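Local coordinates for protein acinetobacter secreted protease CpaA (Acinetobacter nosocomialis M2, PDB 6O38) that probably cleaves proteins as a secreted zinc metalloprotease, exported by type II secretion with the help of its dedicated chaperone CpaB, at residues G505-H508 with T512-G515; Y480-A485 with G501-L506; A495-V500 with N531-S536. All coordinates share one frame; numbering follows the deposited sequence.

Contact 1 (G505-H508 with T512-G515). With ZN (zinc ion), chain M.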
ATOM      1  N   GLY A 505      10.883 -15.617  14.912  1.00 49.83           N
ATOM      2  CA  GLY A 505      11.783 -16.594  14.348  1.00 50.72           C
ATOM      3  C   GLY A 505      12.240 -16.327  12.926  1.00 49.90           C
ATOM      4  O   GLY A 505      12.656 -17.272  12.246  1.00 50.39           O
ATOM      5  N   LEU A 506      12.181 -15.083  12.462  1.00 50.28           N
ATOM      6  CA  LEU A 506      12.473 -14.750  11.077  1.00 49.58           C
ATOM      7  C   LEU A 506      13.863 -14.136  10.950  1.00 50.96           C
ATOM      8  O   LEU A 506      14.363 -13.481  11.867  1.00 51.97           O
ATOM      9  CB  LEU A 506      11.425 -13.785  10.521  1.00 48.07           C
ATOM     10  CG  LEU A 506       9.982 -14.285  10.573  1.00 47.01           C
ATOM     11  CD1 LEU A 506       9.038 -13.270   9.952  1.00 45.63           C
ATOM     12  CD2 LEU A 506       9.860 -15.634   9.884  1.00 46.94           C
ATOM     13  N   TYR A 507      14.480 -14.360   9.795  1.00 51.37           N
ATOM     14  CA  TYR A 507      15.793 -13.827   9.474  1.00 52.23           C
ATOM     15  C   TYR A 507      15.682 -12.884   8.283  1.00 51.54           C
ATOM     16  O   TYR A 507      14.643 -12.793   7.625  1.00 50.03           O
ATOM     17  CB  TYR A 507      16.786 -14.959   9.172  1.00 53.38           C
ATOM     18  CG  TYR A 507      16.998 -15.923  10.318  1.00 54.60           C
ATOM     19  CD1 TYR A 507      16.100 -16.956  10.558  1.00 54.42           C
ATOM     20  CD2 TYR A 507      18.098 -15.804  11.158  1.00 56.06           C
ATOM     21  CE1 TYR A 507      16.290 -17.840  11.603  1.00 55.76           C
ATOM     22  CE2 TYR A 507      18.296 -16.685  12.205  1.00 57.25           C
ATOM     23  CZ  TYR A 507      17.389 -17.700  12.423  1.00 57.18           C
ATOM     24  OH  TYR A 507      17.582 -18.578  13.465  1.00 58.65           O
ATOM     25  N   HIS A 508      16.772 -12.171   8.010  1.00 54.71           N
ATOM     26  CA  HIS A 508      16.795 -11.257   6.879  1.00 54.12           C
ATOM     27  C   HIS A 508      16.862 -12.032   5.565  1.00 53.72           C
ATOM     28  O   HIS A 508      17.125 -13.238   5.530  1.00 54.12           O
ATOM     29  CB  HIS A 508      17.980 -10.296   6.985  1.00 55.24           C
ATOM     30  CG  HIS A 508      17.843  -9.285   8.079  1.00 55.49           C
ATOM     31  ND1 HIS A 508      18.929  -8.711   8.703  1.00 56.78           N
ATOM     32  CD2 HIS A 508      16.746  -8.740   8.656  1.00 54.65           C
ATOM     33  CE1 HIS A 508      18.508  -7.858   9.620  1.00 56.71           C
ATOM     34  NE2 HIS A 508      17.187  -7.857   9.611  1.00 55.45           N
ATOM     35  N   THR A 512      19.797 -18.725   5.063  1.00 57.79           N
ATOM     36  CA  THR A 512      19.554 -20.119   4.712  1.00 58.10           C
ATOM     37  C   THR A 512      18.260 -20.664   5.304  1.00 57.56           C
ATOM     38  O   THR A 512      17.827 -21.749   4.901  1.00 57.50           O
ATOM     39  CB  THR A 512      20.727 -20.986   5.174  1.00 59.71           C
ATOM     40  OG1 THR A 512      20.684 -21.127   6.600  1.00 60.49           O
ATOM     41  CG2 THR A 512      22.049 -20.346   4.777  1.00 60.60           C
ATOM     42  N   ASN A 513      17.638 -19.948   6.236  1.00 57.05           N
ATOM     43  CA  ASN A 513      16.413 -20.421   6.861  1.00 56.59           C
ATOM     44  C   ASN A 513      15.205 -20.134   5.978  1.00 54.70           C
ATOM     45  O   ASN A 513      15.163 -19.142   5.245  1.00 53.59           O
ATOM     46  CB  ASN A 513      16.222 -19.770   8.231  1.00 57.10           C
ATOM     47  CG  ASN A 513      17.169 -20.326   9.277  1.00 59.09           C
ATOM     48  OD1 ASN A 513      16.782 -21.154  10.101  1.00 60.01           O
ATOM     49  ND2 ASN A 513      18.419 -19.876   9.246  1.00 59.79           N
ATOM     50  N   ILE A 514      14.215 -21.027   6.052  1.00 53.91           N
ATOM     51  CA  ILE A 514      12.991 -20.838   5.283  1.00 52.15           C
ATOM     52  C   ILE A 514      12.226 -19.618   5.781  1.00 51.01           C
ATOM     53  O   ILE A 514      11.526 -18.954   5.005  1.00 49.49           O
ATOM     54  CB  ILE A 514      12.134 -22.119   5.323  1.00 52.46           C
ATOM     55  CG1 ILE A 514      10.988 -22.035   4.314  1.00 50.84           C
ATOM     56  CG2 ILE A 514      11.603 -22.379   6.727  1.00 53.30           C
ATOM     57  CD1 ILE A 514      10.141 -23.287   4.253  1.00 51.20           C
ATOM     58  N   GLY A 515      12.343 -19.299   7.068  1.00 48.99           N
ATOM     59  CA  GLY A 515      11.712 -18.119   7.623  1.00 48.23           C
ATOM     60  C   GLY A 515      12.552 -16.875   7.421  1.00 48.78           C
ATOM     61  O   GLY A 515      13.188 -16.389   8.360  1.00 49.85           O
TER
HETATM   62 ZN    ZN M 601      16.685  -7.231  11.531  1.00 55.35          ZN

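Contact 2 (Y480-A485 with G501-L506). With ZN (zinc ion), chain M.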
ATOM      1  N   TYR A 480      11.982 -16.200  27.928  1.00 58.69           N
ATOM      2  CA  TYR A 480      13.000 -15.364  28.553  1.00 59.14           C
ATOM      3  C   TYR A 480      13.537 -14.302  27.600  1.00 58.29           C
ATOM      4  O   TYR A 480      13.881 -13.198  28.037  1.00 58.13           O
ATOM      5  CB  TYR A 480      14.144 -16.236  29.071  1.00 60.92           C
ATOM      6  CG  TYR A 480      15.313 -15.449  29.615  1.00 61.51           C
ATOM      7  CD1 TYR A 480      15.227 -14.797  30.837  1.00 61.70           C
ATOM      8  CD2 TYR A 480      16.504 -15.361  28.905  1.00 61.98           C
ATOM      9  CE1 TYR A 480      16.293 -14.076  31.337  1.00 62.41           C
ATOM     10  CE2 TYR A 480      17.576 -14.641  29.398  1.00 62.65           C
ATOM     11  CZ  TYR A 480      17.465 -14.002  30.614  1.00 62.90           C
ATOM     12  OH  TYR A 480      18.531 -13.285  31.109  1.00 64.62           O
ATOM     13  N   ASN A 481      13.614 -14.607  26.305  1.00 58.94           N
ATOM     14  CA  ASN A 481      14.209 -13.709  25.325  1.00 58.25           C
ATOM     15  C   ASN A 481      13.173 -12.920  24.534  1.00 56.53           C
ATOM     16  O   ASN A 481      13.538 -12.216  23.588  1.00 55.93           O
ATOM     17  CB  ASN A 481      15.102 -14.495  24.362  1.00 58.96           C
ATOM     18  CG  ASN A 481      16.376 -14.984  25.017  1.00 60.65           C
ATOM     19  OD1 ASN A 481      17.089 -14.218  25.663  1.00 61.10           O
ATOM     20  ND2 ASN A 481      16.674 -16.268  24.849  1.00 61.74           N
HETATM   21  N   MSE A 482      11.900 -13.013  24.900  1.00 54.85           N
HETATM   22  CA  MSE A 482      10.848 -12.333  24.156  1.00 53.24           C
HETATM   23  C   MSE A 482      10.873 -10.833  24.428  1.00 52.83           C
HETATM   24  O   MSE A 482      10.087 -10.325  25.229  1.00 52.47           O
HETATM   25  CB  MSE A 482       9.477 -12.916  24.510  1.00 55.63           C
HETATM   26  CG  MSE A 482       8.355 -12.459  23.596  1.00 54.06           C
HETATM   27 SE   MSE A 482       8.601 -13.052  21.756  0.63 53.55          SE
HETATM   28  CE  MSE A 482       7.208 -11.982  20.909  1.00 51.50           C
ATOM     29  N   ILE A 483      11.784 -10.126  23.763  1.00 54.64           N
ATOM     30  CA  ILE A 483      11.934  -8.686  23.949  1.00 55.06           C
ATOM     31  C   ILE A 483      12.461  -8.080  22.655  1.00 54.92           C
ATOM     32  O   ILE A 483      13.285  -8.682  21.960  1.00 55.30           O
ATOM     33  CB  ILE A 483      12.856  -8.368  25.149  1.00 56.91           C
ATOM     34  CG1 ILE A 483      12.947  -6.858  25.382  1.00 57.49           C
ATOM     35  CG2 ILE A 483      14.239  -8.973  24.950  1.00 58.27           C
ATOM     36  CD1 ILE A 483      13.687  -6.480  26.645  1.00 59.30           C
ATOM     37  N   GLY A 484      11.965  -6.887  22.328  1.00 57.06           N
ATOM     38  CA  GLY A 484      12.425  -6.168  21.158  1.00 56.83           C
ATOM     39  C   GLY A 484      12.536  -4.688  21.467  1.00 57.10           C
ATOM     40  O   GLY A 484      11.918  -4.181  22.408  1.00 57.09           O
ATOM     41  N   ALA A 485      13.347  -3.998  20.668  1.00 58.59           N
ATOM     42  CA  ALA A 485      13.603  -2.589  20.928  1.00 59.69           C
ATOM     43  C   ALA A 485      13.980  -1.864  19.645  1.00 59.79           C
ATOM     44  O   ALA A 485      14.580  -2.444  18.736  1.00 59.66           O
ATOM     45  CB  ALA A 485      14.709  -2.408  21.974  1.00 61.67           C
ATOM     46  N   GLY A 501       9.065  -9.610  14.029  1.00 49.61           N
ATOM     47  CA  GLY A 501       9.360 -10.694  13.105  1.00 49.51           C
ATOM     48  C   GLY A 501      10.561 -11.514  13.534  1.00 50.85           C
ATOM     49  O   GLY A 501      10.546 -12.744  13.450  1.00 51.22           O
ATOM     50  N   HIS A 502      11.619 -10.842  13.996  1.00 50.00           N
ATOM     51  CA  HIS A 502      12.769 -11.554  14.545  1.00 51.43           C
ATOM     52  C   HIS A 502      12.363 -12.394  15.750  1.00 52.13           C
ATOM     53  O   HIS A 502      12.727 -13.570  15.853  1.00 53.02           O
ATOM     54  CB  HIS A 502      13.870 -10.564  14.926  1.00 52.61           C
ATOM     55  CG  HIS A 502      14.690 -10.090  13.767  1.00 52.98           C
ATOM     56  ND1 HIS A 502      15.391 -10.952  12.951  1.00 53.28           N
ATOM     57  CD2 HIS A 502      14.928  -8.845  13.291  1.00 53.23           C
ATOM     58  CE1 HIS A 502      16.022 -10.259  12.020  1.00 53.65           C
ATOM     59  NE2 HIS A 502      15.757  -8.977  12.204  1.00 53.65           N
ATOM     60  N   ASN A 503      11.604 -11.798  16.676  1.00 51.54           N
ATOM     61  CA  ASN A 503      11.126 -12.535  17.843  1.00 52.18           C
ATOM     62  C   ASN A 503      10.342 -13.776  17.435  1.00 52.02           C
ATOM     63  O   ASN A 503      10.424 -14.818  18.095  1.00 53.23           O
ATOM     64  CB  ASN A 503      10.264 -11.627  18.720  1.00 51.70           C
ATOM     65  CG  ASN A 503      11.085 -10.629  19.514  1.00 52.35           C
ATOM     66  OD1 ASN A 503      12.295 -10.790  19.674  1.00 53.45           O
ATOM     67  ND2 ASN A 503      10.428  -9.591  20.019  1.00 51.79           N
ATOM     68  N   LEU A 504       9.579 -13.685  16.344  1.00 49.23           N
ATOM     69  CA  LEU A 504       8.784 -14.814  15.881  1.00 48.99           C
ATOM     70  C   LEU A 504       9.627 -15.899  15.224  1.00 49.90           C
ATOM     71  O   LEU A 504       9.117 -17.001  14.999  1.00 50.26           O
ATOM     72  CB  LEU A 504       7.710 -14.328  14.906  1.00 47.35           C
ATOM     73  CG  LEU A 504       6.538 -13.566  15.528  1.00 46.63           C
ATOM     74  CD1 LEU A 504       5.700 -12.889  14.457  1.00 45.15           C
ATOM     75  CD2 LEU A 504       5.680 -14.503  16.359  1.00 47.13           C
ATOM     76  N   GLY A 505      10.883 -15.617  14.912  1.00 49.83           N
ATOM     77  CA  GLY A 505      11.783 -16.594  14.348  1.00 50.72           C
ATOM     78  C   GLY A 505      12.240 -16.327  12.926  1.00 49.90           C
ATOM     79  O   GLY A 505      12.656 -17.272  12.246  1.00 50.39           O
ATOM     80  N   LEU A 506      12.181 -15.083  12.462  1.00 50.28           N
ATOM     81  CA  LEU A 506      12.473 -14.750  11.077  1.00 49.58           C
ATOM     82  C   LEU A 506      13.863 -14.136  10.950  1.00 50.96           C
ATOM     83  O   LEU A 506      14.363 -13.481  11.867  1.00 51.97           O
ATOM     84  CB  LEU A 506      11.425 -13.785  10.521  1.00 48.07           C
ATOM     85  CG  LEU A 506       9.982 -14.285  10.573  1.00 47.01           C
ATOM     86  CD1 LEU A 506       9.038 -13.270   9.952  1.00 45.63           C
ATOM     87  CD2 LEU A 506       9.860 -15.634   9.884  1.00 46.94           C
TER
HETATM   88 ZN    ZN M 601      16.685  -7.231  11.531  1.00 55.35          ZN

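Contact 3 (A495-V500 with N531-S536). With ZN (zinc ion), chain M.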
ATOM      1  N   ALA A 495       9.599  -0.096  12.420  1.00 55.31           N
ATOM      2  CA  ALA A 495      10.613  -1.032  12.888  1.00 55.82           C
ATOM      3  C   ALA A 495      10.044  -2.123  13.783  1.00 55.32           C
ATOM      4  O   ALA A 495      10.668  -3.182  13.914  1.00 55.66           O
ATOM      5  CB  ALA A 495      11.715  -0.281  13.637  1.00 57.21           C
HETATM    6  N   MSE A 496       8.888  -1.894  14.400  1.00 52.11           N
HETATM    7  CA  MSE A 496       8.328  -2.856  15.342  1.00 51.78           C
HETATM    8  C   MSE A 496       7.964  -4.169  14.663  1.00 51.03           C
HETATM    9  O   MSE A 496       8.325  -5.242  15.146  1.00 51.42           O
HETATM   10  CB  MSE A 496       7.097  -2.285  16.043  1.00 54.36           C
HETATM   11  CG  MSE A 496       6.598  -3.172  17.170  1.00 54.21           C
HETATM   12 SE   MSE A 496       4.914  -2.598  17.953  0.56 53.63          SE
HETATM   13  CE  MSE A 496       4.856  -3.841  19.455  1.00 53.98           C
ATOM     14  N   ARG A 497       7.244  -4.083  13.540  1.00 49.18           N
ATOM     15  CA  ARG A 497       6.903  -5.288  12.795  1.00 48.57           C
ATOM     16  C   ARG A 497       8.142  -6.019  12.301  1.00 49.13           C
ATOM     17  O   ARG A 497       8.069  -7.220  12.020  1.00 48.90           O
ATOM     18  CB  ARG A 497       5.991  -4.946  11.613  1.00 47.69           C
ATOM     19  CG  ARG A 497       6.666  -4.167  10.495  1.00 47.84           C
ATOM     20  CD  ARG A 497       5.748  -4.047   9.290  1.00 47.03           C
ATOM     21  NE  ARG A 497       6.351  -3.280   8.204  1.00 47.30           N
ATOM     22  CZ  ARG A 497       5.704  -2.912   7.103  1.00 46.84           C
ATOM     23  NH1 ARG A 497       4.429  -3.238   6.943  1.00 46.07           N
ATOM     24  NH2 ARG A 497       6.329  -2.216   6.164  1.00 47.27           N
ATOM     25  N   HIS A 498       9.275  -5.323  12.199  1.00 51.49           N
ATOM     26  CA  HIS A 498      10.527  -5.970  11.825  1.00 52.10           C
ATOM     27  C   HIS A 498      11.152  -6.688  13.014  1.00 52.93           C
ATOM     28  O   HIS A 498      11.575  -7.844  12.899  1.00 53.22           O
ATOM     29  CB  HIS A 498      11.496  -4.936  11.246  1.00 52.79           C
ATOM     30  CG  HIS A 498      12.820  -5.506  10.843  1.00 53.61           C
ATOM     31  ND1 HIS A 498      13.055  -6.030   9.590  1.00 53.37           N
ATOM     32  CD2 HIS A 498      13.984  -5.627  11.524  1.00 54.79           C
ATOM     33  CE1 HIS A 498      14.305  -6.452   9.518  1.00 54.29           C
ATOM     34  NE2 HIS A 498      14.890  -6.219  10.679  1.00 55.17           N
ATOM     35  N   GLU A 499      11.216  -6.019  14.166  1.00 52.86           N
ATOM     36  CA  GLU A 499      11.804  -6.639  15.349  1.00 53.81           C
ATOM     37  C   GLU A 499      10.931  -7.772  15.873  1.00 53.46           C
ATOM     38  O   GLU A 499      11.447  -8.803  16.320  1.00 54.20           O
ATOM     39  CB  GLU A 499      12.037  -5.586  16.433  1.00 54.46           C
ATOM     40  CG  GLU A 499      12.923  -4.427  15.994  1.00 55.15           C
ATOM     41  CD  GLU A 499      14.263  -4.879  15.435  1.00 56.09           C
ATOM     42  OE1 GLU A 499      14.757  -4.240  14.482  1.00 56.12           O
ATOM     43  OE2 GLU A 499      14.820  -5.879  15.936  1.00 56.90           O
ATOM     44  N   VAL A 500       9.607  -7.599  15.836  1.00 51.30           N
ATOM     45  CA  VAL A 500       8.707  -8.673  16.253  1.00 51.09           C
ATOM     46  C   VAL A 500       8.842  -9.869  15.320  1.00 50.91           C
ATOM     47  O   VAL A 500       8.759 -11.026  15.751  1.00 51.35           O
ATOM     48  CB  VAL A 500       7.256  -8.156  16.318  1.00 50.16           C
ATOM     49  CG1 VAL A 500       6.274  -9.310  16.473  1.00 49.73           C
ATOM     50  CG2 VAL A 500       7.099  -7.168  17.465  1.00 50.56           C
ATOM     51  N   ASN A 531       9.364  -2.587   2.844  1.00 50.49           N
ATOM     52  CA  ASN A 531       8.705  -1.485   2.154  1.00 50.64           C
ATOM     53  C   ASN A 531       7.321  -1.836   1.620  1.00 49.72           C
ATOM     54  O   ASN A 531       6.696  -0.993   0.965  1.00 49.99           O
ATOM     55  CB  ASN A 531       9.587  -0.951   1.013  1.00 51.34           C
ATOM     56  CG  ASN A 531       9.979  -2.023   0.012  1.00 50.86           C
ATOM     57  OD1 ASN A 531       9.328  -3.061  -0.101  1.00 49.91           O
ATOM     58  ND2 ASN A 531      11.054  -1.771  -0.724  1.00 51.64           N
ATOM     59  N   ILE A 532       6.822  -3.045   1.878  1.00 47.25           N
ATOM     60  CA  ILE A 532       5.440  -3.406   1.592  1.00 46.31           C
ATOM     61  C   ILE A 532       4.874  -4.112   2.815  1.00 45.82           C
ATOM     62  O   ILE A 532       5.610  -4.696   3.616  1.00 46.09           O
ATOM     63  CB  ILE A 532       5.298  -4.294   0.332  1.00 45.53           C
ATOM     64  CG1 ILE A 532       6.028  -5.623   0.516  1.00 45.24           C
ATOM     65  CG2 ILE A 532       5.799  -3.564  -0.908  1.00 46.07           C
ATOM     66  CD1 ILE A 532       5.825  -6.591  -0.627  1.00 44.57           C
ATOM     67  N   ASN A 533       3.551  -4.053   2.958  1.00 43.66           N
ATOM     68  CA  ASN A 533       2.880  -4.523   4.171  1.00 43.34           C
ATOM     69  C   ASN A 533       2.599  -6.025   4.093  1.00 42.26           C
ATOM     70  O   ASN A 533       1.453  -6.478   4.103  1.00 41.42           O
ATOM     71  CB  ASN A 533       1.597  -3.732   4.397  1.00 43.27           C
ATOM     72  CG  ASN A 533       1.841  -2.239   4.487  1.00 44.36           C
ATOM     73  OD1 ASN A 533       2.894  -1.796   4.944  1.00 45.11           O
ATOM     74  ND2 ASN A 533       0.867  -1.454   4.044  1.00 44.42           N
ATOM     75  N   PHE A 534       3.677  -6.804   4.021  1.00 40.58           N
ATOM     76  CA  PHE A 534       3.556  -8.253   3.955  1.00 39.72           C
ATOM     77  C   PHE A 534       4.739  -8.912   4.646  1.00 40.47           C
ATOM     78  O   PHE A 534       5.851  -8.378   4.656  1.00 41.56           O
ATOM     79  CB  PHE A 534       3.484  -8.763   2.509  1.00 39.11           C
ATOM     80  CG  PHE A 534       2.252  -8.334   1.767  1.00 38.36           C
ATOM     81  CD1 PHE A 534       1.070  -9.045   1.895  1.00 37.31           C
ATOM     82  CD2 PHE A 534       2.281  -7.235   0.925  1.00 38.86           C
ATOM     83  CE1 PHE A 534      -0.065  -8.658   1.208  1.00 36.77           C
ATOM     84  CE2 PHE A 534       1.150  -6.843   0.235  1.00 38.35           C
ATOM     85  CZ  PHE A 534      -0.025  -7.556   0.377  1.00 37.31           C
ATOM     86  N   TYR A 535       4.480 -10.078   5.232  1.00 38.69           N
ATOM     87  CA  TYR A 535       5.521 -11.055   5.505  1.00 39.75           C
ATOM     88  C   TYR A 535       5.609 -12.009   4.320  1.00 39.79           C
ATOM     89  O   TYR A 535       4.620 -12.248   3.622  1.00 39.21           O
ATOM     90  CB  TYR A 535       5.236 -11.830   6.792  1.00 40.49           C
ATOM     91  CG  TYR A 535       5.308 -10.998   8.055  1.00 41.31           C
ATOM     92  CD1 TYR A 535       6.531 -10.659   8.618  1.00 42.48           C
ATOM     93  CD2 TYR A 535       4.152 -10.560   8.690  1.00 41.23           C
ATOM     94  CE1 TYR A 535       6.602  -9.903   9.773  1.00 43.56           C
ATOM     95  CE2 TYR A 535       4.214  -9.803   9.847  1.00 42.68           C
ATOM     96  CZ  TYR A 535       5.442  -9.478  10.384  1.00 43.76           C
ATOM     97  OH  TYR A 535       5.513  -8.725  11.534  1.00 45.13           O
ATOM     98  N   SER A 536       6.800 -12.554   4.092  1.00 40.38           N
ATOM     99  CA  SER A 536       7.028 -13.323   2.876  1.00 40.89           C
ATOM    100  C   SER A 536       6.267 -14.643   2.914  1.00 41.62           C
ATOM    101  O   SER A 536       6.153 -15.287   3.960  1.00 42.40           O
ATOM    102  CB  SER A 536       8.522 -13.582   2.675  1.00 42.18           C
ATOM    103  OG  SER A 536       9.022 -14.492   3.636  1.00 43.46           O
TER
HETATM  104 ZN    ZN M 601      16.685  -7.231  11.531  1.00 55.35          ZN

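Contact 1 (G505-H508 with T512-G515)
Tyr-507 and Asn-513 have similar first torsions (chi1 -60° and -74°). Each turns its CG beside its own backbone N, which brings the phenol ring and the amide together. The residues 505-508 are the tail of an HExxHxxGxxH zinc-binding sequence, which fits the metzincin group of metalloproteases. Gly-505 is its glycine and His-508 its last histidine. The amide lies over one face of the Tyr-507 ring as an offset stack, with the two planes 18° apart. It sits toward the rim: Asn-513 CG is 3.5 Å from Tyr-507 CE1. The backbones are tied as well. Tyr-507 N donates to Gly-515 O over 2.8 Å. The same oxygen takes a CA-H...O contact from Leu-506 CA at 3.3 Å. Leu-506 sends CD2 to the other segment, 3.8 Å from Gly-515 CA, and also packs on helix 557-569. His-508 points its CB away from 512-515 and serves the metal. Asp-170 of the chaperone CpaB binds the same zinc, and Glu-172 of CpaB accepts a hydrogen bond from His-508 N. The imidazole reaches the zinc ion through NE2, at 2.1 Å.

Contact 2 (Y480-A485 with G501-L506)
Met-482 and Asn-503 meet with their side chains set at a slant to each other. Asn-503 is in the last turn of helix 496-504, the zinc-binding helix of this metzincin-like domain. Its CB points toward segment 480-485. Met-482 is a selenomethionine. Its CG is anti to the backbone N (chi1 -169°), and a bend at chi2 of 64° turns the end of the chain toward the helix. The selenium and the methyl group both rest on one carbon: SE lies 3.7 Å and CE 3.8 Å from Asn-503 CB. The contact is therefore largely non-polar at this point, and Ile-568 of helix 557-569 packs on Met-482 too. Met-482 is also the centre of an inverse gamma turn, just before the strand starts at Ile-483. The CB of Ile-483 points away from the helix, and its side chain packs on Ile-437 and Val-458.

The helix ends in a Schellman motif. Leu-506 N returns to Gly-501 O at 3.0 Å, and Gly-505 N to His-502 O at 2.9 Å. Gly-505 has a positive phi of 114°, which lets the chain leave the helix there. Past this end, Leu-506 O comes within reach of the second zinc histidine. His-502 binds zinc through NE2 at 2.1 Å, while its ND1 makes a weak hydrogen bond to Leu-506 O at 2.9 Å.

Contact 3 (A495-V500 with N531-S536)
Arg-497 on helix 496-504 faces Tyr-535 on an irregular loop, and even these nearest CA atoms are 9.4 Å apart. Long side chains therefore make the contact. Tyr-535 spans the gap from the loop side. Its OH donates to Arg-497 O over 3.0 Å, in the carbonyl plane and on a lone pair. The helix carbonyl lies at the edge of the tyrosine ring, near its plane. Arg-497 spans the gap from the helix side. Its CG sits between the backbone N and the carbonyl carbon (chi1 70°), and from CG to NE the chain is extended. This takes the guanidinium out to Asn-533. Arg-497 NH1 donates to Asn-533 OD1 over 2.9 Å, with an N-H...O angle of 157°. The two side chains cross at about a right angle, and the guanidinium and amide planes are 58° apart. Asn-533 is the centre of an inverse gamma turn, closed by a weak bond of 2.9 Å from Phe-534 N to Ile-532 O. The strongest polar partner of Arg-497 is Thr-408 of helix 391-411, whose OG1 also bonds NH1. That same helix packs on Tyr-535, so helix, loop and arginine meet at one buried place.

The next helix residue, His-498, turns its CB away from the loop. Its ND1 donates to Ala-526 O, which should help to fix the ring. Its NE2 binds the zinc ion at 2.2 Å. With Glu-499 beside it, His-498 opens the HExxH sequence of a metzincin-type zinc site.

Overall arrangement
Each of the three contacts reaches one zinc ion through one histidine: contact 3 through His-498, contact 2 through His-502, contact 1 through His-508. Their centres are each about 13 Å from the other two. Contacts 2 and 3 share helix 496-504. Contact 1 takes up the chain where that helix ends and shares Gly-505 and Leu-506 with contact 2. Along the chain, 480-485 comes first, then 495-500, 501-506 and 505-508, then 512-515 and 531-536. Leu-506 also packs on Tyr-535, joining the helix exit to the later loop. Asp-170 of CpaB also binds this zinc, so the metal site is part of the interface with the chaperone.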